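Local coordinates for protein tyrocidine synthase 2 (Brevibacillus parabrevis, PDB 6TA8) that is a nonribosomal peptide synthetase, a large modular enzyme, represented here by a domain of the condensation-domain family, at residues T295-R307 with T319-M333. Residues are numbered along the deposited sequence; the frame is centred on the assembly and turned at random.
Sequences TNGVVINLEGHGR and TIGWFTSQYPVVLDM
Arg307 reaches over the ring of Phe323, and its side chain is worth following outward from CB. Arg307 CG, turned beside the backbone N (chi1 -68°), packs against Phe323 CG and CD2, 3.7 Å from Phe323 CD2. The chain then runs extended to NE, which sits above the ring toward its rim, and Arg307 CZ follows at 3.7 Å from Phe323 CD1. The guanidinium lies nearly flat on the phenyl, planes 27° apart, as an off-centre cation-pi stack. NH1 passes beside Phe323 CB to a salt bridge with Asp168, the aspartate of this superfamily's HHxxxDG motif, whose carboxylate also takes the Phe323 backbone N-H. Arg307 NH2 ends the chain in a 2.7 Å hydrogen bond to Thr319 O, nearly in the guanidinium plane, and has a second partner in Ser171 OG. Stacking and in-plane bonding together fix the rotation of the group.

From this junction, strands 297-304 and 325-332 run antiparallel as neighbours in a mixed six-stranded sheet of this condensation-family domain, with 325-332 at its edge and 383-390 flanking 297-304 on the other side. Ile300 and Val329 exchange two backbone hydrogen bonds, the shorter from Val329 N to Ile300 O at 2.8 Å. The Leu302 side chain runs alongside the Tyr327 ring: Leu302 CD2 approaches the phenol end, 3.7 Å from Tyr327 CZ, while Leu302 O sits over a face. A water bonds to Tyr327 OH and, weakly, to Glu303 O. On the face carrying Asn301, Glu303 and Gln326, Gln326 NE2 donates to Glu303 OE2 at 3.1 Å; the acceptor lies in the Gln326 amide plane, whereas the donor stands above the carboxylate plane. Asn301 OD1 touches Gln326 CG at 3.6 Å and is buried without a polar partner in the model.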
# COMPACT_ATOMS: atom_id res chain seq x y z
N THR A 295 -5.55 -9.20 -25.67
CA THR A 295 -6.90 -9.22 -25.11
C THR A 295 -7.61 -7.92 -25.46
O THR A 295 -7.05 -7.02 -26.09
CB THR A 295 -6.87 -9.43 -23.60
OG1 THR A 295 -6.49 -8.20 -22.95
CG2 THR A 295 -5.88 -10.52 -23.22
N ASN A 296 -8.87 -7.82 -25.03
CA ASN A 296 -9.61 -6.57 -25.12
C ASN A 296 -10.38 -6.28 -23.84
O ASN A 296 -11.20 -5.35 -23.83
CB ASN A 296 -10.56 -6.59 -26.32
CG ASN A 296 -9.84 -6.38 -27.64
OD1 ASN A 296 -9.21 -5.35 -27.86
ND2 ASN A 296 -9.93 -7.36 -28.53
N GLY A 297 -10.14 -7.03 -22.77
CA GLY A 297 -10.76 -6.79 -21.49
C GLY A 297 -9.97 -7.44 -20.37
O GLY A 297 -9.70 -8.64 -20.40
N VAL A 298 -9.60 -6.65 -19.36
CA VAL A 298 -8.82 -7.14 -18.23
C VAL A 298 -9.40 -6.55 -16.95
O VAL A 298 -9.82 -5.39 -16.92
CB VAL A 298 -7.32 -6.79 -18.38
CG1 VAL A 298 -7.11 -5.28 -18.46
CG2 VAL A 298 -6.51 -7.39 -17.24
N VAL A 299 -9.46 -7.37 -15.91
CA VAL A 299 -9.97 -6.96 -14.60
C VAL A 299 -8.78 -6.71 -13.69
O VAL A 299 -7.99 -7.62 -13.43
CB VAL A 299 -10.92 -8.01 -14.01
CG1 VAL A 299 -11.42 -7.57 -12.65
CG2 VAL A 299 -12.08 -8.27 -14.96
N ILE A 300 -8.66 -5.48 -13.20
CA ILE A 300 -7.54 -5.06 -12.36
C ILE A 300 -8.03 -4.90 -10.93
O ILE A 300 -9.15 -4.44 -10.69
CB ILE A 300 -6.93 -3.74 -12.88
CG1 ILE A 300 -6.66 -3.83 -14.38
CG2 ILE A 300 -5.65 -3.41 -12.12
CD1 ILE A 300 -5.53 -4.77 -14.75
N ASN A 301 -7.18 -5.29 -9.98
CA ASN A 301 -7.45 -5.11 -8.55
C ASN A 301 -6.79 -3.82 -8.12
O ASN A 301 -5.64 -3.80 -7.67
CB ASN A 301 -6.96 -6.31 -7.75
CG ASN A 301 -7.37 -6.25 -6.29
OD1 ASN A 301 -6.93 -5.38 -5.55
ND2 ASN A 301 -8.21 -7.19 -5.88
N LEU A 302 -7.51 -2.71 -8.25
CA LEU A 302 -6.97 -1.40 -7.92
C LEU A 302 -7.16 -1.11 -6.43
O LEU A 302 -8.19 -1.45 -5.84
CB LEU A 302 -7.64 -0.32 -8.76
CG LEU A 302 -7.13 1.11 -8.56
CD1 LEU A 302 -5.84 1.35 -9.33
CD2 LEU A 302 -8.18 2.11 -9.00
N GLU A 303 -6.15 -0.49 -5.83
CA GLU A 303 -6.15 -0.18 -4.41
C GLU A 303 -6.29 1.33 -4.20
O GLU A 303 -5.62 2.11 -4.88
CB GLU A 303 -4.88 -0.69 -3.73
CG GLU A 303 -4.66 -2.19 -3.88
CD GLU A 303 -3.45 -2.68 -3.10
OE1 GLU A 303 -2.63 -1.84 -2.67
OE2 GLU A 303 -3.32 -3.91 -2.92
N GLY A 304 -7.15 1.72 -3.27
CA GLY A 304 -7.35 3.10 -2.92
C GLY A 304 -6.99 3.37 -1.47
O GLY A 304 -6.77 2.45 -0.68
N HIS A 305 -6.93 4.66 -1.13
CA HIS A 305 -6.55 5.05 0.23
C HIS A 305 -7.55 4.54 1.26
O HIS A 305 -7.17 4.22 2.39
CB HIS A 305 -6.41 6.57 0.32
CG HIS A 305 -5.22 7.11 -0.40
ND1 HIS A 305 -4.84 8.43 -0.32
CD2 HIS A 305 -4.32 6.51 -1.22
CE1 HIS A 305 -3.76 8.63 -1.06
NE2 HIS A 305 -3.43 7.48 -1.61
N GLY A 306 -8.83 4.46 0.88
CA GLY A 306 -9.85 3.94 1.77
C GLY A 306 -10.27 4.86 2.90
O GLY A 306 -11.02 4.44 3.77
N ARG A 307 -9.79 6.10 2.91
CA ARG A 307 -10.18 7.08 3.92
C ARG A 307 -11.32 7.96 3.43
O ARG A 307 -11.25 9.19 3.43
CB ARG A 307 -8.97 7.93 4.32
CG ARG A 307 -7.90 7.15 5.08
CD ARG A 307 -6.59 7.94 5.15
NE ARG A 307 -5.76 7.53 6.29
CZ ARG A 307 -4.84 6.58 6.23
NH1 ARG A 307 -4.62 5.92 5.10
NH2 ARG A 307 -4.13 6.27 7.31
N THR A 319 -4.67 9.84 11.14
CA THR A 319 -4.84 8.51 11.72
C THR A 319 -3.96 7.51 10.98
O THR A 319 -3.94 7.47 9.75
CB THR A 319 -6.31 8.08 11.65
OG1 THR A 319 -7.11 8.95 12.45
CG2 THR A 319 -6.46 6.65 12.15
N ILE A 320 -3.22 6.71 11.75
CA ILE A 320 -2.34 5.69 11.20
C ILE A 320 -3.05 4.34 11.29
O ILE A 320 -3.62 4.00 12.33
CB ILE A 320 -1.00 5.66 11.95
CG1 ILE A 320 -0.16 6.88 11.56
CG2 ILE A 320 -0.24 4.37 11.66
CD1 ILE A 320 1.22 6.88 12.16
N GLY A 321 -3.04 3.59 10.20
CA GLY A 321 -3.71 2.31 10.15
C GLY A 321 -3.64 1.74 8.76
O GLY A 321 -3.06 2.34 7.84
N TRP A 322 -4.23 0.56 8.60
CA TRP A 322 -4.33 -0.11 7.31
C TRP A 322 -5.72 0.16 6.75
O TRP A 322 -6.67 -0.58 7.01
CB TRP A 322 -4.05 -1.60 7.43
CG TRP A 322 -3.72 -2.26 6.12
CD1 TRP A 322 -3.49 -1.64 4.93
CD2 TRP A 322 -3.60 -3.67 5.86
NE1 TRP A 322 -3.23 -2.56 3.95
CE2 TRP A 322 -3.29 -3.82 4.50
CE3 TRP A 322 -3.73 -4.81 6.66
CZ2 TRP A 322 -3.11 -5.07 3.91
CZ3 TRP A 322 -3.54 -6.05 6.07
CH2 TRP A 322 -3.23 -6.17 4.71
N PHE A 323 -5.84 1.24 5.97
CA PHE A 323 -7.11 1.68 5.41
C PHE A 323 -7.29 1.24 3.96
O PHE A 323 -8.25 1.68 3.32
CB PHE A 323 -7.22 3.20 5.50
CG PHE A 323 -7.44 3.72 6.90
CD1 PHE A 323 -6.42 3.70 7.83
CD2 PHE A 323 -8.67 4.23 7.27
CE1 PHE A 323 -6.62 4.18 9.11
CE2 PHE A 323 -8.88 4.71 8.55
CZ PHE A 323 -7.85 4.68 9.47
N THR A 324 -6.41 0.38 3.45
CA THR A 324 -6.42 0.03 2.03
C THR A 324 -7.76 -0.57 1.62
O THR A 324 -8.28 -1.48 2.28
CB THR A 324 -5.29 -0.95 1.73
OG1 THR A 324 -4.03 -0.26 1.82
CG2 THR A 324 -5.44 -1.53 0.33
N SER A 325 -8.33 -0.05 0.54
CA SER A 325 -9.57 -0.55 -0.04
C SER A 325 -9.27 -1.15 -1.40
O SER A 325 -8.66 -0.49 -2.25
CB SER A 325 -10.61 0.56 -0.16
OG SER A 325 -10.31 1.42 -1.25
N GLN A 326 -9.71 -2.38 -1.61
CA GLN A 326 -9.51 -3.09 -2.87
C GLN A 326 -10.85 -3.26 -3.58
O GLN A 326 -11.86 -3.57 -2.95
CB GLN A 326 -8.86 -4.45 -2.64
CG GLN A 326 -7.41 -4.38 -2.17
CD GLN A 326 -6.84 -5.74 -1.83
OE1 GLN A 326 -7.57 -6.65 -1.42
NE2 GLN A 326 -5.53 -5.89 -1.98
N TYR A 327 -10.84 -3.07 -4.90
CA TYR A 327 -12.06 -3.19 -5.69
C TYR A 327 -11.68 -3.44 -7.14
O TYR A 327 -10.72 -2.82 -7.63
CB TYR A 327 -12.93 -1.94 -5.57
CG TYR A 327 -12.24 -0.65 -5.93
CD1 TYR A 327 -11.40 -0.01 -5.03
CD2 TYR A 327 -12.44 -0.05 -7.17
CE1 TYR A 327 -10.77 1.17 -5.35
CE2 TYR A 327 -11.81 1.14 -7.50
CZ TYR A 327 -10.98 1.74 -6.59
OH TYR A 327 -10.35 2.93 -6.90
N PRO A 328 -12.39 -4.31 -7.85
CA PRO A 328 -12.03 -4.59 -9.25
C PRO A 328 -12.48 -3.48 -10.19
O PRO A 328 -13.55 -2.90 -10.04
CB PRO A 328 -12.77 -5.90 -9.54
CG PRO A 328 -13.96 -5.85 -8.64
CD PRO A 328 -13.52 -5.13 -7.39
N VAL A 329 -11.63 -3.21 -11.18
CA VAL A 329 -11.90 -2.24 -12.23
C VAL A 329 -11.81 -2.96 -13.56
O VAL A 329 -10.86 -3.71 -13.80
CB VAL A 329 -10.92 -1.05 -12.18
CG1 VAL A 329 -11.13 -0.13 -13.37
CG2 VAL A 329 -11.10 -0.28 -10.88
N VAL A 330 -12.79 -2.74 -14.43
CA VAL A 330 -12.89 -3.43 -15.71
C VAL A 330 -12.46 -2.46 -16.80
O VAL A 330 -13.18 -1.50 -17.12
CB VAL A 330 -14.31 -3.95 -15.96
CG1 VAL A 330 -14.40 -4.62 -17.32
CG2 VAL A 330 -14.71 -4.92 -14.85
N LEU A 331 -11.30 -2.71 -17.39
CA LEU A 331 -10.79 -1.90 -18.49
C LEU A 331 -11.29 -2.44 -19.82
O LEU A 331 -11.45 -3.65 -19.99
CB LEU A 331 -9.26 -1.87 -18.48
CG LEU A 331 -8.61 -1.40 -17.17
CD1 LEU A 331 -7.09 -1.49 -17.27
CD2 LEU A 331 -9.05 0.01 -16.84
N ASP A 332 -11.54 -1.53 -20.76
CA ASP A 332 -12.08 -1.88 -22.07
C ASP A 332 -11.10 -1.44 -23.14
O ASP A 332 -10.79 -0.25 -23.27
CB ASP A 332 -13.45 -1.22 -22.28
CG ASP A 332 -14.29 -1.94 -23.32
OD1 ASP A 332 -13.87 -3.03 -23.78
OD2 ASP A 332 -15.36 -1.43 -23.68
N MET A 333 -10.61 -2.41 -23.92
CA MET A 333 -9.71 -2.15 -25.04
C MET A 333 -10.41 -2.37 -26.38
O MET A 333 -9.76 -2.72 -27.37
CB MET A 333 -8.47 -3.03 -24.94
CG MET A 333 -7.50 -2.61 -23.85
SD MET A 333 -8.05 -3.07 -22.19
CE MET A 333 -7.65 -4.81 -22.17
O HOH W 1 -7.78 4.12 -6.41
O HOH W 2 -1.87 -2.28 0.58
O HOH W 3 -11.25 1.79 4.56